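PDB 3T8J: purine nucleosidase, (IunH-1) from Sulfolobus solfataricus, which belongs to the nucleosidase clan of alpha/beta proteins and holds a sodium ion in this crystal structure. Local coordinates for residues L16-N24 / K303-F311. Sequence-based numbering, arbitrary orientation.
Sequences LSLYLLLKN and KIYDLLNWF
A knob-into-hole contact between helices 12-23 and 297-308 of this nucleosidase fold is centred on Leu307, whose side chain fills the hole formed by Leu16, Tyr19, Leu20 and Lys23. The two methyls divide the work: Leu307 CD2 meets Leu16 CD1 at 3.6 Å, while Leu307 CD1 rests 3.6 Å from Lys23 CB. The segment axes cross at 81° with a closest approach of 10.2 Å, a spacing bridged by side chains. Trp310, just past the end of helix 297-308, packs against Lys23 in the last turn of helix 12-23. With CG anti to the backbone N (chi1 168°) and a bend at chi2, the lysine chain runs over the indole, its CD 3.5 Å from the centroid of the Trp310 five-membered ring, a CH-pi contact; Phe311 CE2 lies near the rim of the opposite face. Past the indole, a second bend at chi4 brings Lys23 NZ to Asp306 OD2 (3.3 Å), a salt bridge met from above the carboxylate plane. A water donates to that same oxygen and to Lys303 O, and accepts from Asn24 ND2, which also bonds Leu20 O (2.8 Å). Nearly perpendicular helices with a leucine knob and a polar margin thus join the first and last helices of the chain at one side of the alpha/beta fold.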
loop_
_atom_site.group_PDB
_atom_site.type_symbol
_atom_site.label_atom_id
_atom_site.label_comp_id
_atom_site.label_asym_id
_atom_site.label_seq_id
_atom_site.Cartn_x
_atom_site.Cartn_y
_atom_site.Cartn_z
ATOM N N LEU A 16 -18.810 -13.170 30.543
ATOM C CA LEU A 16 -18.615 -12.484 31.823
ATOM C C LEU A 16 -19.004 -10.996 31.775
ATOM O O LEU A 16 -19.526 -10.467 32.744
ATOM C CB LEU A 16 -17.181 -12.649 32.322
ATOM C CG LEU A 16 -17.019 -12.497 33.832
ATOM C CD1 LEU A 16 -17.532 -13.750 34.559
ATOM C CD2 LEU A 16 -15.566 -12.234 34.212
ATOM N N SER A 17 -18.771 -10.357 30.637
ATOM C CA SER A 17 -19.159 -8.939 30.460
ATOM C C SER A 17 -20.703 -8.768 30.495
ATOM O O SER A 17 -21.224 -7.829 31.141
ATOM C CB SER A 17 -18.592 -8.407 29.141
ATOM O OG SER A 17 -17.173 -8.320 29.199
ATOM N N LEU A 18 -21.422 -9.637 29.788
ATOM C CA LEU A 18 -22.884 -9.652 29.835
ATOM C C LEU A 18 -23.326 -9.768 31.295
ATOM O O LEU A 18 -24.202 -9.024 31.773
ATOM C CB LEU A 18 -23.425 -10.822 29.005
ATOM C CG LEU A 18 -24.926 -11.079 29.118
ATOM C CD1 LEU A 18 -25.771 -9.936 28.574
ATOM C CD2 LEU A 18 -25.272 -12.387 28.402
ATOM N N TYR A 19 -22.731 -10.721 32.014
ATOM C CA TYR A 19 -23.103 -10.949 33.412
ATOM C C TYR A 19 -22.771 -9.746 34.312
ATOM O O TYR A 19 -23.534 -9.440 35.226
ATOM C CB TYR A 19 -22.493 -12.237 33.945
ATOM C CG TYR A 19 -23.058 -13.521 33.374
ATOM C CD1 TYR A 19 -24.178 -13.545 32.536
ATOM C CD2 TYR A 19 -22.498 -14.734 33.709
ATOM C CE1 TYR A 19 -24.702 -14.747 32.049
ATOM C CE2 TYR A 19 -23.018 -15.940 33.221
ATOM C CZ TYR A 19 -24.120 -15.942 32.405
ATOM O OH TYR A 19 -24.619 -17.146 31.936
ATOM N N LEU A 20 -21.652 -9.061 34.065
ATOM C CA LEU A 20 -21.287 -7.882 34.850
ATOM C C LEU A 20 -22.382 -6.824 34.708
ATOM O O LEU A 20 -22.788 -6.211 35.697
ATOM C CB LEU A 20 -19.914 -7.336 34.416
ATOM C CG LEU A 20 -19.127 -6.391 35.334
ATOM C CD1 LEU A 20 -18.895 -6.982 36.720
ATOM C CD2 LEU A 20 -17.785 -5.992 34.695
ATOM N N LEU A 21 -22.865 -6.620 33.477
ATOM C CA LEU A 21 -23.932 -5.629 33.267
ATOM C C LEU A 21 -25.200 -6.068 34.018
ATOM O O LEU A 21 -25.811 -5.285 34.755
ATOM C CB LEU A 21 -24.251 -5.416 31.772
ATOM C CG LEU A 21 -23.189 -4.773 30.882
ATOM C CD1 LEU A 21 -23.649 -4.842 29.411
ATOM C CD2 LEU A 21 -22.912 -3.323 31.301
ATOM N N LEU A 22 -25.616 -7.318 33.835
ATOM C CA LEU A 22 -26.867 -7.820 34.441
ATOM C C LEU A 22 -26.847 -7.904 35.966
ATOM O O LEU A 22 -27.843 -7.529 36.641
ATOM C CB LEU A 22 -27.237 -9.184 33.855
ATOM C CG LEU A 22 -27.572 -9.227 32.370
ATOM C CD1 LEU A 22 -27.902 -10.668 31.952
ATOM C CD2 LEU A 22 -28.723 -8.319 32.001
ATOM N N LYS A 23 -25.739 -8.386 36.522
ATOM C CA LYS A 23 -25.544 -8.484 37.962
ATOM C C LYS A 23 -25.760 -7.130 38.596
ATOM O O LYS A 23 -26.348 -7.039 39.679
ATOM C CB LYS A 23 -24.107 -8.922 38.263
ATOM C CG LYS A 23 -23.693 -8.772 39.732
ATOM C CD LYS A 23 -24.311 -9.847 40.534
ATOM C CE LYS A 23 -24.018 -9.737 42.055
ATOM N NZ LYS A 23 -24.152 -8.368 42.638
ATOM N N ASN A 24 -25.274 -6.101 37.902
ATOM C CA ASN A 24 -25.289 -4.720 38.389
ATOM C C ASN A 24 -26.497 -3.845 37.966
ATOM O O ASN A 24 -26.450 -2.621 38.071
ATOM C CB ASN A 24 -23.964 -4.051 38.056
ATOM C CG ASN A 24 -22.813 -4.599 38.912
ATOM O OD1 ASN A 24 -22.729 -4.314 40.119
ATOM N ND2 ASN A 24 -21.955 -5.426 38.307
ATOM N N LYS A 303 -15.046 -5.751 41.633
ATOM C CA LYS A 303 -16.236 -5.982 40.801
ATOM C C LYS A 303 -16.328 -7.446 40.391
ATOM O O LYS A 303 -17.413 -8.017 40.336
ATOM C CB LYS A 303 -16.241 -5.118 39.523
ATOM C CG LYS A 303 -16.528 -3.643 39.675
ATOM C CD LYS A 303 -17.947 -3.352 40.185
ATOM C CE LYS A 303 -18.277 -1.850 40.113
ATOM N NZ LYS A 303 -17.074 -0.980 40.447
ATOM N N ILE A 304 -15.182 -8.062 40.097
ATOM C CA ILE A 304 -15.172 -9.476 39.710
ATOM C C ILE A 304 -15.588 -10.393 40.884
ATOM O O ILE A 304 -16.457 -11.258 40.735
ATOM C CB ILE A 304 -13.777 -9.892 39.162
ATOM C CG1 ILE A 304 -13.452 -9.142 37.852
ATOM C CG2 ILE A 304 -13.679 -11.408 38.987
ATOM C CD1 ILE A 304 -14.389 -9.426 36.708
ATOM N N TYR A 305 -14.989 -10.211 42.052
ATOM C CA TYR A 305 -15.378 -11.030 43.211
ATOM C C TYR A 305 -16.869 -10.888 43.564
ATOM O O TYR A 305 -17.531 -11.865 43.936
ATOM C CB TYR A 305 -14.508 -10.710 44.432
ATOM C CG TYR A 305 -13.041 -11.065 44.279
ATOM C CD1 TYR A 305 -12.645 -12.330 43.855
ATOM C CD2 TYR A 305 -12.049 -10.145 44.602
ATOM C CE1 TYR A 305 -11.289 -12.659 43.725
ATOM C CE2 TYR A 305 -10.703 -10.467 44.486
ATOM C CZ TYR A 305 -10.333 -11.728 44.050
ATOM O OH TYR A 305 -8.998 -12.051 43.940
ATOM N N ASP A 306 -17.378 -9.668 43.458
ATOM C CA ASP A 306 -18.790 -9.391 43.675
ATOM C C ASP A 306 -19.683 -10.186 42.709
ATOM O O ASP A 306 -20.688 -10.785 43.120
ATOM C CB ASP A 306 -19.030 -7.884 43.524
ATOM C CG ASP A 306 -20.492 -7.503 43.638
ATOM O OD1 ASP A 306 -21.045 -7.534 44.768
ATOM O OD2 ASP A 306 -21.091 -7.161 42.592
ATOM N N LEU A 307 -19.300 -10.201 41.431
ATOM C CA LEU A 307 -20.014 -10.981 40.432
ATOM C C LEU A 307 -20.010 -12.480 40.766
ATOM O O LEU A 307 -21.028 -13.153 40.636
ATOM C CB LEU A 307 -19.390 -10.748 39.042
ATOM C CG LEU A 307 -19.965 -11.544 37.883
ATOM C CD1 LEU A 307 -21.434 -11.199 37.643
ATOM C CD2 LEU A 307 -19.179 -11.308 36.593
ATOM N N LEU A 308 -18.871 -12.999 41.214
ATOM C CA LEU A 308 -18.735 -14.452 41.415
ATOM C C LEU A 308 -19.492 -14.947 42.655
ATOM O O LEU A 308 -19.748 -16.147 42.807
ATOM C CB LEU A 308 -17.263 -14.855 41.467
ATOM C CG LEU A 308 -16.444 -14.536 40.219
ATOM C CD1 LEU A 308 -15.034 -15.151 40.348
ATOM C CD2 LEU A 308 -17.133 -15.038 38.949
ATOM N N ASN A 309 -19.859 -14.016 43.521
ATOM C CA ASN A 309 -20.710 -14.304 44.665
ATOM C C ASN A 309 -22.225 -14.202 44.392
ATOM O O ASN A 309 -23.018 -14.386 45.300
ATOM C CB ASN A 309 -20.320 -13.379 45.821
ATOM C CG ASN A 309 -19.109 -13.884 46.585
ATOM O OD1 ASN A 309 -18.096 -13.192 46.690
ATOM N ND2 ASN A 309 -19.199 -15.105 47.105
ATOM N N TRP A 310 -22.610 -13.917 43.147
ATOM C CA TRP A 310 -24.027 -13.762 42.761
ATOM C C TRP A 310 -24.880 -14.994 43.108
ATOM O O TRP A 310 -25.933 -14.896 43.756
ATOM C CB TRP A 310 -24.063 -13.463 41.248
ATOM C CG TRP A 310 -25.386 -13.034 40.655
ATOM C CD1 TRP A 310 -26.563 -12.788 41.319
ATOM C CD2 TRP A 310 -25.646 -12.762 39.271
ATOM N NE1 TRP A 310 -27.538 -12.409 40.427
ATOM C CE2 TRP A 310 -27.000 -12.376 39.164
ATOM C CE3 TRP A 310 -24.866 -12.817 38.107
ATOM C CZ2 TRP A 310 -27.593 -12.031 37.935
ATOM C CZ3 TRP A 310 -25.459 -12.483 36.890
ATOM C CH2 TRP A 310 -26.806 -12.089 36.815
ATOM N N PHE A 311 -24.399 -16.157 42.682
ATOM C CA PHE A 311 -25.052 -17.426 42.966
ATOM C C PHE A 311 -24.062 -18.546 42.676
ATOM O O PHE A 311 -23.053 -18.281 42.010
ATOM C CB PHE A 311 -26.324 -17.589 42.122
ATOM C CG PHE A 311 -26.086 -17.588 40.642
ATOM C CD1 PHE A 311 -25.971 -18.777 39.943
ATOM C CD2 PHE A 311 -25.978 -16.392 39.939
ATOM C CE1 PHE A 311 -25.736 -18.783 38.573
ATOM C CE2 PHE A 311 -25.757 -16.382 38.576
ATOM C CZ PHE A 311 -25.623 -17.571 37.882
ATOM O OXT PHE A 311 -24.241 -19.700 43.095
HETATM O O HOH W 1 -20.067 -6.913 39.996
#